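PDB 4JWO: phosphate binding protein, which probably binds phosphate and delivers it for transport across the cytoplasmic membrane, as a member of the PstS family of binding proteins. Local coordinates for residues Val146-Ala151 with Lys254-Ser259; Thr153-Met158 with Glu181-Glu186; Glu162-Trp167 with Val206-Ala211; Ser174-Val179 with Glu186-Phe191. All blocks are in the same frame, centred on the assembly; numbering follows the deposited sequence. Where two conformers were deposited one is given.

From the N terminus, the chain runs out along strand 134-148, and contact 1 closes a loop of about a hundred residues by pairing the end of that strand with strand 254-259. The other three contacts all lie within this loop. Contact 2 brings the turn before strand 157-159 against residues 181-186. Contact 3 joins helix 160-167 to the end of helix 198-208 and encloses contact 4, a short loop that leads into strand 189-192. Contact 2 crosses both contact 3 and contact 4, and shares Glu186 with the latter. Together they tie sheet edge, helices and connecting loops into one compact region of the PBP-type fold.

Contact 1: residues Val146-Ala151 with Lys254-Ser259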
# COMPACT_ATOMS: atom_id res chain seq x y z
N VAL A 146 -12.86 -2.66 1.48
CA VAL A 146 -13.97 -1.99 2.15
C VAL A 146 -14.95 -3.08 2.54
O VAL A 146 -15.30 -3.94 1.72
CB VAL A 146 -14.64 -1.00 1.20
CG1 VAL A 146 -15.88 -0.41 1.84
CG2 VAL A 146 -13.64 0.09 0.82
N VAL A 147 -15.39 -3.06 3.79
CA VAL A 147 -16.27 -4.10 4.29
C VAL A 147 -17.55 -3.54 4.87
O VAL A 147 -17.59 -2.43 5.40
CB VAL A 147 -15.56 -4.97 5.37
CG1 VAL A 147 -14.41 -5.74 4.75
CG2 VAL A 147 -15.06 -4.10 6.53
N ILE A 148 -18.62 -4.31 4.73
CA ILE A 148 -19.89 -4.03 5.37
C ILE A 148 -20.32 -5.25 6.18
O ILE A 148 -19.71 -6.32 6.09
CB ILE A 148 -20.96 -3.62 4.34
CG1 ILE A 148 -21.07 -4.66 3.23
CG2 ILE A 148 -20.62 -2.25 3.76
CD1 ILE A 148 -22.14 -4.35 2.16
N ASN A 149 -21.36 -5.09 6.99
CA ASN A 149 -21.86 -6.21 7.76
C ASN A 149 -22.56 -7.15 6.79
O ASN A 149 -23.17 -6.69 5.83
CB ASN A 149 -22.85 -5.70 8.80
CG ASN A 149 -23.32 -6.77 9.73
OD1 ASN A 149 -24.29 -7.48 9.44
ND2 ASN A 149 -22.64 -6.91 10.86
N PRO A 150 -22.46 -8.47 7.01
CA PRO A 150 -23.09 -9.38 6.04
C PRO A 150 -24.60 -9.17 5.90
O PRO A 150 -25.14 -9.56 4.86
CB PRO A 150 -22.78 -10.76 6.62
CG PRO A 150 -21.48 -10.57 7.33
CD PRO A 150 -21.64 -9.21 7.99
N ALA A 151 -25.25 -8.59 6.90
CA ALA A 151 -26.70 -8.34 6.83
C ALA A 151 -27.05 -7.19 5.89
O ALA A 151 -28.22 -6.99 5.56
CB ALA A 151 -27.27 -8.08 8.21
N LYS A 254 -18.50 -8.92 4.81
CA LYS A 254 -18.84 -8.86 3.39
C LYS A 254 -17.93 -7.82 2.74
O LYS A 254 -17.93 -6.65 3.13
CB LYS A 254 -20.32 -8.50 3.21
CG LYS A 254 -20.74 -8.30 1.77
CD LYS A 254 -22.26 -8.09 1.65
CE LYS A 254 -23.03 -9.35 2.01
NZ LYS A 254 -24.51 -9.16 1.89
N ALA A 255 -17.12 -8.23 1.77
CA ALA A 255 -16.28 -7.28 1.07
C ALA A 255 -17.12 -6.57 0.02
O ALA A 255 -17.82 -7.20 -0.78
CB ALA A 255 -15.07 -7.96 0.41
N VAL A 256 -17.05 -5.24 0.03
CA VAL A 256 -17.75 -4.43 -0.96
C VAL A 256 -17.05 -4.54 -2.31
O VAL A 256 -15.82 -4.45 -2.41
CB VAL A 256 -17.80 -2.96 -0.50
CG1 VAL A 256 -18.39 -2.06 -1.58
CG2 VAL A 256 -18.60 -2.86 0.80
N LYS A 257 -17.84 -4.75 -3.36
CA LYS A 257 -17.30 -4.72 -4.71
C LYS A 257 -17.13 -3.26 -5.13
O LYS A 257 -17.97 -2.43 -4.81
CB LYS A 257 -18.24 -5.45 -5.67
CG LYS A 257 -18.52 -6.88 -5.24
CD LYS A 257 -19.49 -7.55 -6.19
CE LYS A 257 -19.59 -9.04 -5.91
NZ LYS A 257 -20.06 -9.32 -4.52
N ILE A 258 -16.04 -2.96 -5.84
CA ILE A 258 -15.64 -1.58 -6.08
C ILE A 258 -15.69 -1.17 -7.56
O ILE A 258 -15.10 -1.83 -8.42
CB ILE A 258 -14.22 -1.32 -5.53
CG1 ILE A 258 -14.16 -1.61 -4.02
CG2 ILE A 258 -13.77 0.13 -5.79
CD1 ILE A 258 -14.99 -0.65 -3.16
N SER A 259 -16.42 -0.09 -7.84
CA SER A 259 -16.42 0.50 -9.18
C SER A 259 -15.64 1.80 -9.16
O SER A 259 -15.77 2.58 -8.22
CB SER A 259 -17.84 0.79 -9.64
OG SER A 259 -18.55 -0.41 -9.83
O HOH W 1 -13.43 -4.06 -1.04
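The flat groups that meet here are the peptide units of Ile148 and Lys254: Ile148 N approaches Lys254 O at 2.9 Å in the plane of that carbonyl, while Lys254 N comes to Ile148 O at 3.1 Å, tilted 18° from the plane. These two bonds make an antiparallel hydrogen-bonded pair. Val147 and Ala255 follow as the non-hydrogen-bonded pair, and a nearly straight bond from Val256 N to Val146 O (2.8 Å, 169°) continues the pairing. Val147 and Ala255 mark one face of the sheet, where both touch Phe246 of helix 243-247. Ile148 and Lys254 mark the other. At the edge where the strands part, a water accepts from Val146 N and donates to Val256 O.

Ile148 CG1 sits between its own backbone N and carbonyl carbon (chi1 53°), against CB and CG of Lys254. Beyond it, Ile148 CD1 meets Lys254 CD at 3.8 Å. The other branch, Ile148 CG2, lies 3.6 Å from Val256 CG2, the two side chains crossing at about a right angle. Val256 CG2 also touches Val146 CG1 at 3.8 Å.

The lysine chain runs past this isoleucine and bends at chi3, which turns CE toward Pro150, and Lys254 NZ lies 3.1 Å from Pro150 O. Asn152 O is a second acceptor for NZ, and Glu156 forms a salt bridge with it. An ammonium held by two carbonyl oxygens and a carboxylate is likely to stay charged, and it ties the chain leaving strand 134-148 back to the strand alongside.

Contact 2: residues Thr153-Met158 with Glu181-Glu186; sequences TFAECM and EGWPDE
Phe154 turns its edge to the face of Trp183, with CD1 of the phenyl ring 3.6 Å from CD2 of the indole. The stack is edge-to-face: the phenyl and pyrrole-ring centroids are 4.9 Å apart and the planes stand at 61°. One face of the same phenyl ring is taken by Pro184, whose CD sits 3.6 Å from the ring centroid and almost exactly on the normal, a CH-pi contact. Ala155 CB lies over the same indole face as Phe154, out toward the six-membered ring, and comes to 3.8 Å from Trp183 CH2. Selenomethionine Met158 meets that CH2 at the ring's edge, its CG 4.1 Å away. A chi1 of 61° puts Phe154 CG between the backbone N and the carbonyl carbon, on the side facing Trp183 and Pro184.

The contact is an apolar cluster on the outer part of a PBP-superfamily fold, where the loop between helix 160-167 and strand 189-192 folds over the chain entering strand 157-159. No hydrogen bond joins the two segments.

Further out, Asn152 OD1 accepts from the backbone N of both Phe154 and Ala155, which would hold that backbone in place. Trp176 adds a second edge-to-face partner for Phe154. Asp185, centre of an inverse gamma turn, forms a salt bridge with Lys175. Beyond Ala155, Cys157 is joined to Cys266 by a disulfide, which fastens strand 157-159 to a later part of the chain.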
# COMPACT_ATOMS: atom_id res chain seq x y z
N THR A 153 -27.45 -5.83 2.44
CA THR A 153 -27.58 -6.35 1.08
C THR A 153 -27.79 -5.26 0.04
O THR A 153 -28.01 -5.56 -1.14
CB THR A 153 -28.74 -7.36 0.98
OG1 THR A 153 -29.93 -6.73 1.44
CG2 THR A 153 -28.45 -8.60 1.82
N PHE A 154 -27.71 -4.01 0.47
CA PHE A 154 -27.95 -2.89 -0.43
C PHE A 154 -26.67 -2.20 -0.90
O PHE A 154 -26.66 -1.57 -1.96
CB PHE A 154 -28.92 -1.86 0.19
CG PHE A 154 -28.41 -1.25 1.47
CD1 PHE A 154 -27.58 -0.14 1.44
CD2 PHE A 154 -28.73 -1.81 2.70
CE1 PHE A 154 -27.10 0.41 2.61
CE2 PHE A 154 -28.25 -1.26 3.87
CZ PHE A 154 -27.43 -0.15 3.83
N ALA A 155 -25.60 -2.29 -0.11
CA ALA A 155 -24.34 -1.62 -0.47
C ALA A 155 -23.27 -2.59 -0.97
O ALA A 155 -22.07 -2.36 -0.77
CB ALA A 155 -23.81 -0.79 0.69
N GLU A 156 -23.69 -3.65 -1.63
CA GLU A 156 -22.76 -4.71 -2.05
C GLU A 156 -21.75 -4.27 -3.10
O GLU A 156 -20.67 -4.85 -3.22
CB GLU A 156 -23.52 -5.96 -2.50
CG GLU A 156 -24.28 -6.59 -1.34
CD GLU A 156 -24.90 -7.91 -1.70
OE1 GLU A 156 -24.86 -8.26 -2.90
OE2 GLU A 156 -25.43 -8.59 -0.79
N CYS A 157 -22.13 -3.26 -3.88
CA CYS A 157 -21.22 -2.63 -4.84
C CYS A 157 -21.28 -1.13 -4.63
O CYS A 157 -22.36 -0.55 -4.54
CB CYS A 157 -21.62 -2.95 -6.27
SG CYS A 157 -20.46 -2.14 -7.43
N MSE A 158 -20.11 -0.49 -4.51
CA MSE A 158 -20.06 0.96 -4.30
C MSE A 158 -19.04 1.57 -5.23
O MSE A 158 -18.12 0.89 -5.66
CB MSE A 158 -19.70 1.29 -2.85
CG MSE A 158 -20.71 0.74 -1.85
SE MSE A 158 -20.27 1.13 -0.02
CE MSE A 158 -20.51 3.06 -0.07
N GLU A 181 -29.52 7.31 -3.57
CA GLU A 181 -30.98 7.43 -3.56
C GLU A 181 -31.62 6.11 -3.17
O GLU A 181 -31.36 5.08 -3.79
CB GLU A 181 -31.48 7.82 -4.95
CG GLU A 181 -32.99 7.95 -5.05
CD GLU A 181 -33.50 9.22 -4.40
OE1 GLU A 181 -32.71 10.18 -4.28
OE2 GLU A 181 -34.69 9.26 -4.02
N GLY A 182 -32.46 6.15 -2.14
CA GLY A 182 -33.27 5.00 -1.79
C GLY A 182 -32.70 4.09 -0.72
O GLY A 182 -33.42 3.28 -0.16
N TRP A 183 -31.41 4.22 -0.43
CA TRP A 183 -30.79 3.40 0.60
C TRP A 183 -31.41 3.73 1.97
O TRP A 183 -31.97 4.83 2.15
CB TRP A 183 -29.27 3.60 0.62
CG TRP A 183 -28.54 2.83 -0.43
CD1 TRP A 183 -29.09 2.02 -1.38
CD2 TRP A 183 -27.12 2.79 -0.62
NE1 TRP A 183 -28.09 1.47 -2.16
CE2 TRP A 183 -26.88 1.93 -1.71
CE3 TRP A 183 -26.04 3.39 0.02
CZ2 TRP A 183 -25.59 1.65 -2.18
CZ3 TRP A 183 -24.75 3.13 -0.44
CH2 TRP A 183 -24.54 2.26 -1.53
N PRO A 184 -31.35 2.80 2.92
CA PRO A 184 -32.05 2.99 4.19
C PRO A 184 -31.67 4.27 4.94
O PRO A 184 -30.50 4.69 4.97
CB PRO A 184 -31.66 1.76 5.00
CG PRO A 184 -31.45 0.70 3.96
CD PRO A 184 -30.82 1.42 2.79
N ASP A 185 -32.69 4.87 5.54
CA ASP A 185 -32.53 6.03 6.40
C ASP A 185 -31.98 5.56 7.75
O ASP A 185 -32.66 5.61 8.78
CB ASP A 185 -33.90 6.71 6.57
CG ASP A 185 -33.84 7.95 7.44
OD1 ASP A 185 -32.76 8.56 7.52
OD2 ASP A 185 -34.87 8.32 8.05
N GLU A 186 -30.75 5.08 7.73
CA GLU A 186 -30.13 4.46 8.89
C GLU A 186 -28.70 4.96 9.00
O GLU A 186 -28.06 5.24 7.98
CB GLU A 186 -30.10 2.94 8.73
CG GLU A 186 -31.48 2.28 8.59
CD GLU A 186 -32.29 2.31 9.87
OE1 GLU A 186 -31.71 2.60 10.94
OE2 GLU A 186 -33.51 2.03 9.81

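Contact 3: residues Glu162-Trp167 with Val206-Ala211; sequences ELNKIW and VINGKA
Asn164 CG stands anti to its backbone N (chi1 170°) and Asn208 CG lies beside its own (chi1 -65°), which brings the two CG atoms, and with them the amides, into the space between the helices. Asn164 ND2 donates to Asn208 OD1 at 2.9 Å, the acceptor lying close to the donor's amide plane although the two amide planes stand 63° apart. The same ND2 gives a second bond to a water that donates to Asn208 O. At the other end of the Asn208 amide, ND2 makes a weak bond to Trp167 O at 3.3 Å and has its stronger partner in Ser213 O. An alanine in place of Asn208 would probably leave Asn164 ND2 without its side-chain acceptor and Ser213 O and Trp167 O without this donor, weakening the polar link between the helices.

Next to the amides the packing is apolar. Ile207 CG2 presses on the backbone of helix 160-167, 3.5 Å from Asn164 N, and lies 3.8 Å from Leu163 CB. Gly209, first to leave helical backbone angles, has a positive phi. The C-terminal part of helix 198-208 packs on helix 160-167, one of the helix-to-helix joins within the alpha/beta architecture of a PBP-superfamily protein.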
# COMPACT_ATOMS: atom_id res chain seq x y z
N GLU A 162 -18.81 7.34 -4.32
CA GLU A 162 -19.63 7.17 -3.13
C GLU A 162 -18.78 7.08 -1.88
O GLU A 162 -19.12 7.64 -0.84
CB GLU A 162 -20.55 5.95 -3.25
CG GLU A 162 -21.74 6.25 -4.13
CD GLU A 162 -22.45 5.02 -4.62
OE1 GLU A 162 -21.89 3.90 -4.51
OE2 GLU A 162 -23.58 5.17 -5.14
N LEU A 163 -17.66 6.38 -1.98
CA LEU A 163 -16.76 6.28 -0.83
C LEU A 163 -16.20 7.66 -0.47
O LEU A 163 -16.02 7.98 0.71
CB LEU A 163 -15.66 5.26 -1.11
CG LEU A 163 -16.20 3.81 -1.15
CD1 LEU A 163 -15.19 2.84 -1.78
CD2 LEU A 163 -16.60 3.31 0.24
N ASN A 164 -15.95 8.48 -1.49
CA ASN A 164 -15.46 9.84 -1.26
C ASN A 164 -16.54 10.70 -0.61
O ASN A 164 -16.28 11.50 0.28
CB ASN A 164 -14.96 10.46 -2.57
CG ASN A 164 -14.66 11.94 -2.45
OD1 ASN A 164 -15.32 12.76 -3.09
ND2 ASN A 164 -13.67 12.29 -1.63
N LYS A 165 -17.78 10.51 -1.04
CA LYS A 165 -18.91 11.21 -0.46
C LYS A 165 -18.98 10.94 1.05
O LYS A 165 -19.32 11.83 1.84
CB LYS A 165 -20.19 10.74 -1.15
CG LYS A 165 -21.40 11.61 -0.92
CD LYS A 165 -22.57 11.07 -1.74
CE LYS A 165 -23.75 12.00 -1.72
NZ LYS A 165 -24.89 11.40 -2.48
N ILE A 166 -18.66 9.71 1.44
CA ILE A 166 -18.69 9.31 2.85
C ILE A 166 -17.46 9.79 3.62
O ILE A 166 -17.57 10.30 4.74
CB ILE A 166 -18.77 7.78 2.97
CG1 ILE A 166 -20.13 7.27 2.46
CG2 ILE A 166 -18.57 7.34 4.41
CD1 ILE A 166 -20.14 5.79 2.21
N TRP A 167 -16.28 9.61 3.03
CA TRP A 167 -15.02 9.75 3.76
C TRP A 167 -14.29 11.08 3.62
O TRP A 167 -13.32 11.32 4.35
CB TRP A 167 -14.06 8.64 3.36
CG TRP A 167 -14.41 7.31 3.96
CD1 TRP A 167 -15.05 6.28 3.35
CD2 TRP A 167 -14.13 6.88 5.30
NE1 TRP A 167 -15.18 5.22 4.21
CE2 TRP A 167 -14.64 5.57 5.43
CE3 TRP A 167 -13.51 7.47 6.41
CZ2 TRP A 167 -14.53 4.83 6.61
CZ3 TRP A 167 -13.41 6.75 7.58
CH2 TRP A 167 -13.91 5.43 7.67
N VAL A 206 -6.44 7.43 -2.56
CA VAL A 206 -7.13 6.99 -3.77
C VAL A 206 -8.63 7.23 -3.72
O VAL A 206 -9.27 7.30 -4.77
CB VAL A 206 -6.79 5.54 -4.16
CG1 VAL A 206 -5.27 5.40 -4.34
CG2 VAL A 206 -7.33 4.55 -3.12
N ILE A 207 -9.17 7.41 -2.52
CA ILE A 207 -10.59 7.70 -2.37
C ILE A 207 -10.86 9.20 -2.32
O ILE A 207 -11.80 9.70 -2.97
CB ILE A 207 -11.19 7.01 -1.13
CG1 ILE A 207 -11.12 5.48 -1.27
CG2 ILE A 207 -12.62 7.46 -0.91
CD1 ILE A 207 -11.74 4.94 -2.57
N ASN A 208 -10.04 9.95 -1.58
CA ASN A 208 -10.26 11.38 -1.43
C ASN A 208 -9.36 12.26 -2.29
O ASN A 208 -9.73 13.38 -2.63
CB ASN A 208 -10.14 11.78 0.04
CG ASN A 208 -11.21 11.16 0.89
OD1 ASN A 208 -12.29 10.84 0.41
ND2 ASN A 208 -10.92 10.99 2.18
N GLY A 209 -8.18 11.76 -2.62
CA GLY A 209 -7.22 12.56 -3.37
C GLY A 209 -5.87 12.76 -2.71
O GLY A 209 -5.62 12.31 -1.59
N LYS A 210 -5.00 13.47 -3.42
CA LYS A 210 -3.61 13.66 -3.00
C LYS A 210 -3.46 14.36 -1.65
O LYS A 210 -2.44 14.20 -0.98
CB LYS A 210 -2.83 14.43 -4.08
N ALA A 211 -4.48 15.12 -1.24
CA ALA A 211 -4.46 15.81 0.05
C ALA A 211 -4.31 14.82 1.20
O ALA A 211 -3.90 15.20 2.30
CB ALA A 211 -5.71 16.65 0.23
O HOH W 2 -12.12 14.64 -1.62

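Contact 4: residues Ser174-Val179 with Glu186-Phe191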
# COMPACT_ATOMS: atom_id res chain seq x y z
N SER A 174 -24.02 10.97 7.35
CA SER A 174 -24.24 10.21 8.57
C SER A 174 -25.16 9.03 8.33
O SER A 174 -25.24 8.14 9.16
CB SER A 174 -24.81 11.10 9.67
OG SER A 174 -26.08 11.61 9.28
N LYS A 175 -25.86 9.03 7.19
CA LYS A 175 -26.87 8.02 6.90
C LYS A 175 -26.68 7.41 5.52
O LYS A 175 -26.27 8.08 4.58
CB LYS A 175 -28.27 8.63 6.97
CG LYS A 175 -28.68 9.07 8.35
CD LYS A 175 -30.02 9.78 8.33
CE LYS A 175 -30.52 10.05 9.74
NZ LYS A 175 -31.87 10.67 9.75
N TRP A 176 -27.02 6.13 5.39
CA TRP A 176 -26.87 5.46 4.11
C TRP A 176 -27.70 6.13 3.01
O TRP A 176 -27.30 6.15 1.85
CB TRP A 176 -27.24 3.98 4.25
CG TRP A 176 -26.23 3.18 5.00
CD1 TRP A 176 -26.28 2.82 6.31
CD2 TRP A 176 -25.03 2.60 4.47
NE1 TRP A 176 -25.19 2.05 6.64
CE2 TRP A 176 -24.40 1.90 5.52
CE3 TRP A 176 -24.43 2.61 3.20
CZ2 TRP A 176 -23.19 1.22 5.35
CZ3 TRP A 176 -23.23 1.93 3.04
CH2 TRP A 176 -22.63 1.24 4.10
N SER A 177 -28.87 6.65 3.38
CA SER A 177 -29.80 7.29 2.44
C SER A 177 -29.17 8.50 1.77
O SER A 177 -29.65 8.97 0.73
CB SER A 177 -31.07 7.72 3.17
OG SER A 177 -30.74 8.56 4.27
N GLU A 178 -28.13 9.02 2.40
CA GLU A 178 -27.45 10.21 1.90
C GLU A 178 -26.36 9.85 0.89
O GLU A 178 -25.84 10.73 0.20
CB GLU A 178 -26.84 11.00 3.07
CG GLU A 178 -27.88 11.68 3.94
CD GLU A 178 -27.32 12.22 5.25
OE1 GLU A 178 -26.30 11.68 5.73
OE2 GLU A 178 -27.90 13.18 5.80
N VAL A 179 -26.02 8.56 0.79
CA VAL A 179 -24.98 8.12 -0.13
C VAL A 179 -25.56 7.81 -1.51
O VAL A 179 -25.04 8.26 -2.53
CB VAL A 179 -24.24 6.88 0.40
CG1 VAL A 179 -23.08 6.51 -0.54
CG2 VAL A 179 -23.72 7.16 1.80
N GLU A 186 -30.75 5.08 7.73
CA GLU A 186 -30.13 4.46 8.89
C GLU A 186 -28.70 4.96 9.00
O GLU A 186 -28.06 5.24 7.98
CB GLU A 186 -30.10 2.94 8.73
CG GLU A 186 -31.48 2.28 8.59
CD GLU A 186 -32.29 2.31 9.87
OE1 GLU A 186 -31.71 2.60 10.94
OE2 GLU A 186 -33.51 2.03 9.81
N PRO A 187 -28.18 5.05 10.23
CA PRO A 187 -26.82 5.59 10.38
C PRO A 187 -25.76 4.69 9.77
O PRO A 187 -25.87 3.46 9.81
CB PRO A 187 -26.63 5.63 11.91
CG PRO A 187 -28.01 5.60 12.48
CD PRO A 187 -28.84 4.80 11.52
N ILE A 188 -24.73 5.30 9.19
CA ILE A 188 -23.54 4.57 8.76
C ILE A 188 -22.54 4.63 9.89
O ILE A 188 -22.17 5.71 10.32
CB ILE A 188 -22.83 5.23 7.57
CG1 ILE A 188 -23.81 5.57 6.45
CG2 ILE A 188 -21.70 4.33 7.06
CD1 ILE A 188 -23.13 6.30 5.32
N GLN A 189 -22.10 3.48 10.38
CA GLN A 189 -21.11 3.45 11.46
C GLN A 189 -19.76 3.18 10.85
O GLN A 189 -19.51 2.09 10.34
CB GLN A 189 -21.45 2.35 12.47
CG GLN A 189 -22.92 2.30 12.91
CD GLN A 189 -23.30 3.42 13.86
OE1 GLN A 189 -22.49 4.30 14.17
NE2 GLN A 189 -24.54 3.40 14.32
N LEU A 190 -18.88 4.18 10.87
CA LEU A 190 -17.62 4.12 10.15
C LEU A 190 -16.47 3.59 10.99
O LEU A 190 -16.29 3.99 12.14
CB LEU A 190 -17.23 5.52 9.66
CG LEU A 190 -18.19 6.17 8.66
CD1 LEU A 190 -17.70 7.58 8.37
CD2 LEU A 190 -18.26 5.34 7.38
N PHE A 191 -15.69 2.70 10.38
CA PHE A 191 -14.50 2.11 11.01
C PHE A 191 -13.34 2.23 10.05
O PHE A 191 -13.49 2.02 8.86
CB PHE A 191 -14.75 0.63 11.32
CG PHE A 191 -15.81 0.41 12.36
CD1 PHE A 191 -17.15 0.27 11.99
CD2 PHE A 191 -15.48 0.34 13.70
CE1 PHE A 191 -18.14 0.08 12.95
CE2 PHE A 191 -16.46 0.15 14.66
CZ PHE A 191 -17.79 0.01 14.28
O HOH W 3 -23.54 8.23 11.43
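Trp176 and Ile188 form the tight part of this contact: Ile188 CG1 sits over the five-membered ring of the indole, 3.6 Å from its centroid and 3° off the normal. The side chains cross at about a right angle, and Ile188 CG2 lies 3.8 Å from Trp176 CZ2. A chi1 of -73° puts Trp176 CG beside the backbone N, and the ring that follows presents a face to Ile188 CG1. Beyond CG1, Ile188 CD1 meets Val179 CG2 at 3.7 Å. Ile188 was modelled in two conformers; these contacts describe one and may differ in the other. This buried cluster continues onto Leu238 of strand 237-242, and the indole NE1 bonds to Gly236 O. An alanine in place of Trp176 would probably open a gap beside Ile188 CG1 and leave Gly236 O without this donor.

The other side is more open to solvent, and backbone bonds and a water, not side-chain packing, hold it. Trp176 N donates to Glu186 O at 2.9 Å, nearly along the C=O axis, whereas Ile188 N reaches Ser174 O, also at 2.9 Å, from above the carbonyl plane. Between them Lys175 and Pro187 form a single bridge. A water donates to both Ser174 O and Ile188 O. Within 174-179, Glu178 OE1 accepts from Ser174 N and Lys175 N, bridging back to the two N-H groups just before the 3-10 segment 176-178.

The arrangement is a short loop closed by an isolated bridge, which feeds into strand 189-192, a parallel neighbour of strand 237-242 in the sheet of this PBP-type fold.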